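PDB 7BOR: probable enoyl-CoA hydratase/isomerase from Pseudomonas aeruginosa, which probably acts as a crotonase-family enoyl-CoA isomerase, shifting a double bond in acyl-CoA substrates, and binds coenzyme A. Local coordinates for residues R49-G63 / K93-G107. Residues are numbered along the deposited sequence; the frame is centred on the assembly and turned at random.
Sequences RVVLITGGDACFTSG and KPVIAAVNGPAVGIG. With COA (coenzyme A), chain C.
Ala98 O, near the end of strand 95-99, is gripped by Thr54 OG1 (3.0 Å), tilted 27° from the carbonyl plane, and by a water that can donate to it and accepts from Gly55 N and Asn100 N. With OG1 anti to the backbone N (chi1 -177°), the threonine can give its proton to Ala98 O while accepting from Gly56 N, forming an ST turn where strand 50-54 ends. At Gly56 the backbone angles would press a side chain against Gly55 O, so glycine suits.

Earlier, strands 50-54 and 95-99 run parallel; the shortest bond of their register is Ile53 N to Ile96 O, 2.7 Å. Beta-branched residues suit the extended backbone: Ile53 CD1 reaches Val95 CG1 on one face, while Val50 CG1 meets Ile96 CD1 on the other.

Beyond the strands Phe60 points toward residues 93-107, with Val99 CG2 over the ring centre, 3.8 Å from the centroid in a CH-pi contact, and the small Ala103 CB near CD2. Thr61 O accepts from Val104 N at 3.0 Å; a side chain on Gly107 would collide with Thr61 O, and Thr61 CG2 lies tight against Gly107 CA, 3.4 Å. Ser62 O takes the pantetheine amide N4P of coenzyme A at 2.7 Å, with Val104 CG1 against C6P. Gly63 leads into Asn64; this turn and the start of helix 106-109 probably match the oxyanion-hole region of other crotonases.

The paired strands lie inside the main sheet, between strands 13-18 and 116-120; helix 182-196 packs on Val50 and Thr54, helix 200-233 on Pro94 and Val95.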
loop_
_atom_site.group_PDB
_atom_site.type_symbol
_atom_site.label_atom_id
_atom_site.label_comp_id
_atom_site.label_asym_id
_atom_site.label_seq_id
_atom_site.Cartn_x
_atom_site.Cartn_y
_atom_site.Cartn_z
ATOM N N ARG A 49 4.338 -4.977 18.478
ATOM C CA ARG A 49 3.147 -5.801 18.330
ATOM C C ARG A 49 2.338 -5.454 17.088
ATOM O O ARG A 49 1.752 -6.349 16.478
ATOM C CB ARG A 49 2.259 -5.644 19.577
ATOM C CG ARG A 49 2.914 -6.198 20.850
ATOM C CD ARG A 49 2.016 -7.242 21.521
ATOM N NE ARG A 49 1.242 -8.006 20.537
ATOM C CZ ARG A 49 -0.008 -8.432 20.732
ATOM N NH1 ARG A 49 -0.614 -8.190 21.890
ATOM N NH2 ARG A 49 -0.651 -9.104 19.770
ATOM N N VAL A 50 2.333 -4.190 16.682
ATOM C CA VAL A 50 1.486 -3.714 15.593
ATOM C C VAL A 50 2.208 -2.591 14.853
ATOM O O VAL A 50 2.849 -1.729 15.469
ATOM C CB VAL A 50 0.121 -3.230 16.130
ATOM C CG1 VAL A 50 -0.774 -2.755 15.006
ATOM C CG2 VAL A 50 -0.567 -4.343 16.935
ATOM N N VAL A 51 2.058 -2.574 13.522
ATOM C CA VAL A 51 2.501 -1.450 12.713
ATOM C C VAL A 51 1.297 -0.703 12.166
ATOM O O VAL A 51 0.342 -1.315 11.672
ATOM C CB VAL A 51 3.429 -1.915 11.572
ATOM C CG1 VAL A 51 3.644 -0.775 10.541
ATOM C CG2 VAL A 51 4.764 -2.416 12.143
ATOM N N LEU A 52 1.383 0.624 12.199
ATOM C CA LEU A 52 0.431 1.512 11.567
ATOM C C LEU A 52 1.101 2.299 10.440
ATOM O O LEU A 52 2.181 2.877 10.630
ATOM C CB LEU A 52 -0.149 2.444 12.624
ATOM C CG LEU A 52 -1.396 3.208 12.263
ATOM C CD1 LEU A 52 -2.198 3.368 13.554
ATOM C CD2 LEU A 52 -0.973 4.507 11.686
ATOM N N ILE A 53 0.446 2.366 9.284
ATOM C CA ILE A 53 0.955 3.156 8.161
ATOM C C ILE A 53 -0.013 4.279 7.858
ATOM O O ILE A 53 -1.215 4.037 7.696
ATOM C CB ILE A 53 1.148 2.305 6.895
ATOM C CG1 ILE A 53 2.089 1.158 7.141
ATOM C CG2 ILE A 53 1.789 3.118 5.765
ATOM C CD1 ILE A 53 2.217 0.206 5.968
ATOM N N THR A 54 0.514 5.481 7.654
ATOM C CA THR A 54 -0.342 6.626 7.373
ATOM C C THR A 54 0.452 7.759 6.731
ATOM O O THR A 54 1.652 7.907 6.964
ATOM C CB THR A 54 -1.013 7.095 8.682
ATOM O OG1 THR A 54 -1.905 8.172 8.428
ATOM C CG2 THR A 54 0.028 7.560 9.690
ATOM N N GLY A 55 -0.236 8.564 5.936
ATOM C CA GLY A 55 0.303 9.818 5.471
ATOM C C GLY A 55 -0.115 11.030 6.289
ATOM O O GLY A 55 0.279 12.147 5.941
ATOM N N GLY A 56 -0.873 10.835 7.368
ATOM C CA GLY A 56 -1.405 11.916 8.181
ATOM C C GLY A 56 -2.840 12.250 7.818
ATOM O O GLY A 56 -3.558 11.468 7.192
ATOM N N ASP A 57 -3.249 13.460 8.204
ATOM C CA ASP A 57 -4.656 13.837 8.228
ATOM C C ASP A 57 -5.207 14.171 6.870
ATOM O O ASP A 57 -6.416 14.058 6.680
ATOM C CB ASP A 57 -4.901 15.076 9.124
ATOM C CG ASP A 57 -4.611 14.805 10.587
ATOM O OD1 ASP A 57 -4.525 13.610 10.964
ATOM O OD2 ASP A 57 -4.466 15.790 11.357
ATOM N N ALA A 58 -4.357 14.564 5.923
ATOM C CA ALA A 58 -4.841 15.042 4.636
ATOM C C ALA A 58 -4.460 14.188 3.432
ATOM O O ALA A 58 -5.074 14.342 2.372
ATOM C CB ALA A 58 -4.307 16.455 4.375
ATOM N N CYS A 59 -3.450 13.344 3.534
ATOM C CA CYS A 59 -2.924 12.711 2.323
ATOM C C CYS A 59 -2.324 11.374 2.698
ATOM O O CYS A 59 -1.628 11.268 3.705
ATOM C CB CYS A 59 -1.869 13.603 1.613
ATOM S SG CYS A 59 -1.189 12.914 0.012
ATOM N N PHE A 60 -2.620 10.341 1.909
ATOM C CA PHE A 60 -1.962 9.062 2.160
ATOM C C PHE A 60 -0.699 8.956 1.264
ATOM O O PHE A 60 0.404 9.265 1.730
ATOM C CB PHE A 60 -2.948 7.904 1.960
ATOM C CG PHE A 60 -2.409 6.559 2.393
ATOM C CD1 PHE A 60 -2.073 6.305 3.717
ATOM C CD2 PHE A 60 -2.246 5.522 1.468
ATOM C CE1 PHE A 60 -1.572 5.051 4.088
ATOM C CE2 PHE A 60 -1.752 4.271 1.847
ATOM C CZ PHE A 60 -1.414 4.030 3.150
ATOM N N THR A 61 -0.834 8.610 -0.024
ATOM C CA THR A 61 0.301 8.736 -0.955
ATOM C C THR A 61 -0.202 8.748 -2.393
ATOM O O THR A 61 -1.106 7.987 -2.744
ATOM C CB THR A 61 1.317 7.589 -0.777
ATOM O OG1 THR A 61 2.394 7.698 -1.735
ATOM C CG2 THR A 61 0.651 6.239 -0.992
ATOM N N SER A 62 0.398 9.588 -3.225
ATOM C CA SER A 62 0.093 9.565 -4.656
ATOM C C SER A 62 0.804 8.423 -5.373
ATOM O O SER A 62 0.734 8.327 -6.605
ATOM C CB SER A 62 0.428 10.919 -5.314
ATOM O OG SER A 62 1.744 11.390 -5.032
ATOM N N GLY A 63 1.437 7.520 -4.627
ATOM C CA GLY A 63 2.050 6.368 -5.232
ATOM C C GLY A 63 3.490 6.668 -5.593
ATOM O O GLY A 63 4.112 7.654 -5.139
ATOM N N LYS A 93 3.269 -9.722 11.597
ATOM C CA LYS A 93 2.430 -9.136 12.642
ATOM C C LYS A 93 1.372 -8.201 12.066
ATOM O O LYS A 93 1.385 -7.879 10.859
ATOM C CB LYS A 93 3.292 -8.380 13.657
ATOM C CG LYS A 93 4.437 -9.233 14.255
ATOM C CD LYS A 93 5.335 -8.405 15.174
ATOM C CE LYS A 93 6.631 -9.130 15.481
ATOM N NZ LYS A 93 7.616 -8.175 16.095
ATOM N N PRO A 94 0.422 -7.747 12.894
ATOM C CA PRO A 94 -0.656 -6.885 12.397
ATOM C C PRO A 94 -0.154 -5.589 11.771
ATOM O O PRO A 94 0.628 -4.840 12.365
ATOM C CB PRO A 94 -1.520 -6.624 13.636
ATOM C CG PRO A 94 -1.373 -7.808 14.462
ATOM C CD PRO A 94 0.086 -8.286 14.240
ATOM N N VAL A 95 -0.651 -5.304 10.569
ATOM C CA VAL A 95 -0.376 -4.042 9.905
ATOM C C VAL A 95 -1.705 -3.326 9.653
ATOM O O VAL A 95 -2.608 -3.918 9.056
ATOM C CB VAL A 95 0.350 -4.247 8.566
ATOM C CG1 VAL A 95 0.789 -2.928 8.082
ATOM C CG2 VAL A 95 1.475 -5.180 8.706
ATOM N N ILE A 96 -1.783 -2.048 10.039
ATOM C CA ILE A 96 -2.987 -1.211 9.918
ATOM C C ILE A 96 -2.673 0.026 9.089
ATOM O O ILE A 96 -1.717 0.748 9.381
ATOM C CB ILE A 96 -3.524 -0.809 11.299
ATOM C CG1 ILE A 96 -3.867 -2.072 12.076
ATOM C CG2 ILE A 96 -4.707 0.092 11.211
ATOM C CD1 ILE A 96 -4.359 -1.806 13.493
ATOM N N ALA A 97 -3.510 0.300 8.090
ATOM C CA ALA A 97 -3.441 1.527 7.316
ATOM C C ALA A 97 -4.495 2.522 7.772
ATOM O O ALA A 97 -5.617 2.147 8.099
ATOM C CB ALA A 97 -3.656 1.274 5.821
ATOM N N ALA A 98 -4.120 3.802 7.729
ATOM C CA ALA A 98 -4.974 4.944 8.064
ATOM C C ALA A 98 -4.848 5.946 6.930
ATOM O O ALA A 98 -3.818 6.618 6.793
ATOM C CB ALA A 98 -4.556 5.590 9.376
ATOM N N VAL A 99 -5.900 6.078 6.146
ATOM C CA VAL A 99 -5.817 6.679 4.827
ATOM C C VAL A 99 -6.686 7.913 4.792
ATOM O O VAL A 99 -7.888 7.829 5.048
ATOM C CB VAL A 99 -6.253 5.683 3.727
ATOM C CG1 VAL A 99 -6.148 6.345 2.342
ATOM C CG2 VAL A 99 -5.433 4.381 3.806
ATOM N N ASN A 100 -6.096 9.034 4.388
ATOM C CA ASN A 100 -6.824 10.252 4.070
ATOM C C ASN A 100 -6.384 10.747 2.692
ATOM O O ASN A 100 -5.255 10.529 2.277
ATOM C CB ASN A 100 -6.546 11.344 5.125
ATOM C CG ASN A 100 -7.453 11.223 6.368
ATOM O OD1 ASN A 100 -8.662 11.441 6.300
ATOM N ND2 ASN A 100 -6.861 10.888 7.479
ATOM N N GLY A 101 -7.270 11.421 1.998
ATOM C CA GLY A 101 -6.898 12.063 0.768
ATOM C C GLY A 101 -6.578 11.059 -0.325
ATOM O O GLY A 101 -7.245 10.042 -0.452
ATOM N N PRO A 102 -5.600 11.357 -1.174
ATOM C CA PRO A 102 -5.279 10.420 -2.265
ATOM C C PRO A 102 -4.538 9.206 -1.756
ATOM O O PRO A 102 -3.727 9.274 -0.829
ATOM C CB PRO A 102 -4.426 11.248 -3.225
ATOM C CG PRO A 102 -3.845 12.333 -2.391
ATOM C CD PRO A 102 -4.869 12.634 -1.299
ATOM N N ALA A 103 -4.863 8.071 -2.379
ATOM C CA ALA A 103 -4.204 6.786 -2.230
ATOM C C ALA A 103 -4.174 6.204 -3.647
ATOM O O ALA A 103 -5.155 5.589 -4.091
ATOM C CB ALA A 103 -4.925 5.861 -1.275
ATOM N N VAL A 104 -3.055 6.415 -4.363
ATOM C CA VAL A 104 -2.995 6.163 -5.802
ATOM C C VAL A 104 -1.953 5.103 -6.111
ATOM O O VAL A 104 -0.859 5.097 -5.540
ATOM C CB VAL A 104 -2.673 7.444 -6.561
ATOM C CG1 VAL A 104 -2.725 7.181 -8.084
ATOM C CG2 VAL A 104 -3.671 8.501 -6.164
ATOM N N GLY A 105 -2.286 4.220 -7.029
ATOM C CA GLY A 105 -1.284 3.250 -7.453
ATOM C C GLY A 105 -0.990 2.324 -6.293
ATOM O O GLY A 105 -1.904 1.723 -5.720
ATOM N N ILE A 106 0.289 2.198 -5.926
ATOM C CA ILE A 106 0.656 1.400 -4.758
ATOM C C ILE A 106 0.056 1.983 -3.483
ATOM O O ILE A 106 0.021 1.296 -2.445
ATOM C CB ILE A 106 2.202 1.266 -4.674
ATOM C CG1 ILE A 106 2.599 0.165 -3.672
ATOM C CG2 ILE A 106 2.839 2.606 -4.349
ATOM C CD1 ILE A 106 3.999 -0.428 -3.889
ATOM N N GLY A 107 -0.457 3.220 -3.542
ATOM C CA GLY A 107 -1.208 3.767 -2.397
ATOM C C GLY A 107 -2.461 2.961 -2.096
ATOM O O GLY A 107 -2.827 2.759 -0.930
HETATM N N1A COA C . 5.332 11.576 -8.614
HETATM C C2A COA C . 6.077 12.710 -8.735
HETATM N N3A COA C . 5.580 13.932 -8.377
HETATM C C4A COA C . 4.331 13.959 -7.882
HETATM C C5A COA C . 3.576 12.848 -7.749
HETATM C C6A COA C . 4.094 11.628 -8.131
HETATM N N6A COA C . 3.429 10.320 -8.045
HETATM N N7A COA C . 2.363 13.191 -7.234
HETATM C C8A COA C . 2.342 14.528 -7.044
HETATM N N9A COA C . 3.535 14.940 -7.460
HETATM C C1B COA C . 3.860 16.375 -7.333
HETATM C C2B COA C . 3.326 17.293 -8.552
HETATM O O2B COA C . 4.193 17.039 -9.729
HETATM C C3B COA C . 3.438 18.469 -8.003
HETATM O O3B COA C . 4.860 18.906 -7.977
HETATM P P3B COA C . 5.288 20.469 -7.867
HETATM O O7A COA C . 4.407 21.215 -6.885
HETATM O O8A COA C . 5.164 21.055 -9.247
HETATM O O9A COA C . 6.699 20.503 -7.359
HETATM C C4B COA C . 3.040 18.324 -6.512
HETATM O O4B COA C . 3.409 16.859 -6.197
HETATM C C5B COA C . 1.670 18.544 -6.242
HETATM O O5B COA C . 0.995 17.532 -6.919
HETATM P P1A COA C . -0.370 17.909 -7.733
HETATM O O1A COA C . -0.717 16.858 -8.768
HETATM O O2A COA C . -0.319 19.259 -8.414
HETATM O O3A COA C . -1.517 17.999 -6.553
HETATM P P2A COA C . -3.063 17.600 -6.971
HETATM O O4A COA C . -3.948 17.939 -5.775
HETATM O O5A COA C . -3.342 18.377 -8.222
HETATM O O6A COA C . -3.175 15.996 -7.396
HETATM C CBP COA C . -2.992 13.619 -7.150
HETATM C CCP COA C . -3.099 14.984 -6.378
HETATM C CDP COA C . -2.452 12.512 -6.175
HETATM C CEP COA C . -4.379 13.196 -7.695
HETATM C CAP COA C . -2.022 13.944 -8.331
HETATM O OAP COA C . -0.860 14.481 -7.776
HETATM C C9P COA C . -1.614 12.709 -9.133
HETATM O O9P COA C . -2.356 12.174 -9.905
HETATM N N8P COA C . -0.230 12.240 -8.908
HETATM C C7P COA C . 0.306 11.062 -9.594
HETATM C C6P COA C . -0.523 9.788 -9.251
HETATM C C5P COA C . 0.173 8.619 -10.020
HETATM O O5P COA C . 0.062 8.473 -11.187
HETATM N N4P COA C . 0.972 7.691 -9.239
HETATM C C3P COA C . 1.676 6.626 -9.908
HETATM C C2P COA C . 0.740 5.489 -10.225
HETATM S S1P COA C . 1.814 4.268 -11.016
HETATM O O HOH W 1 -3.040 9.215 5.461
#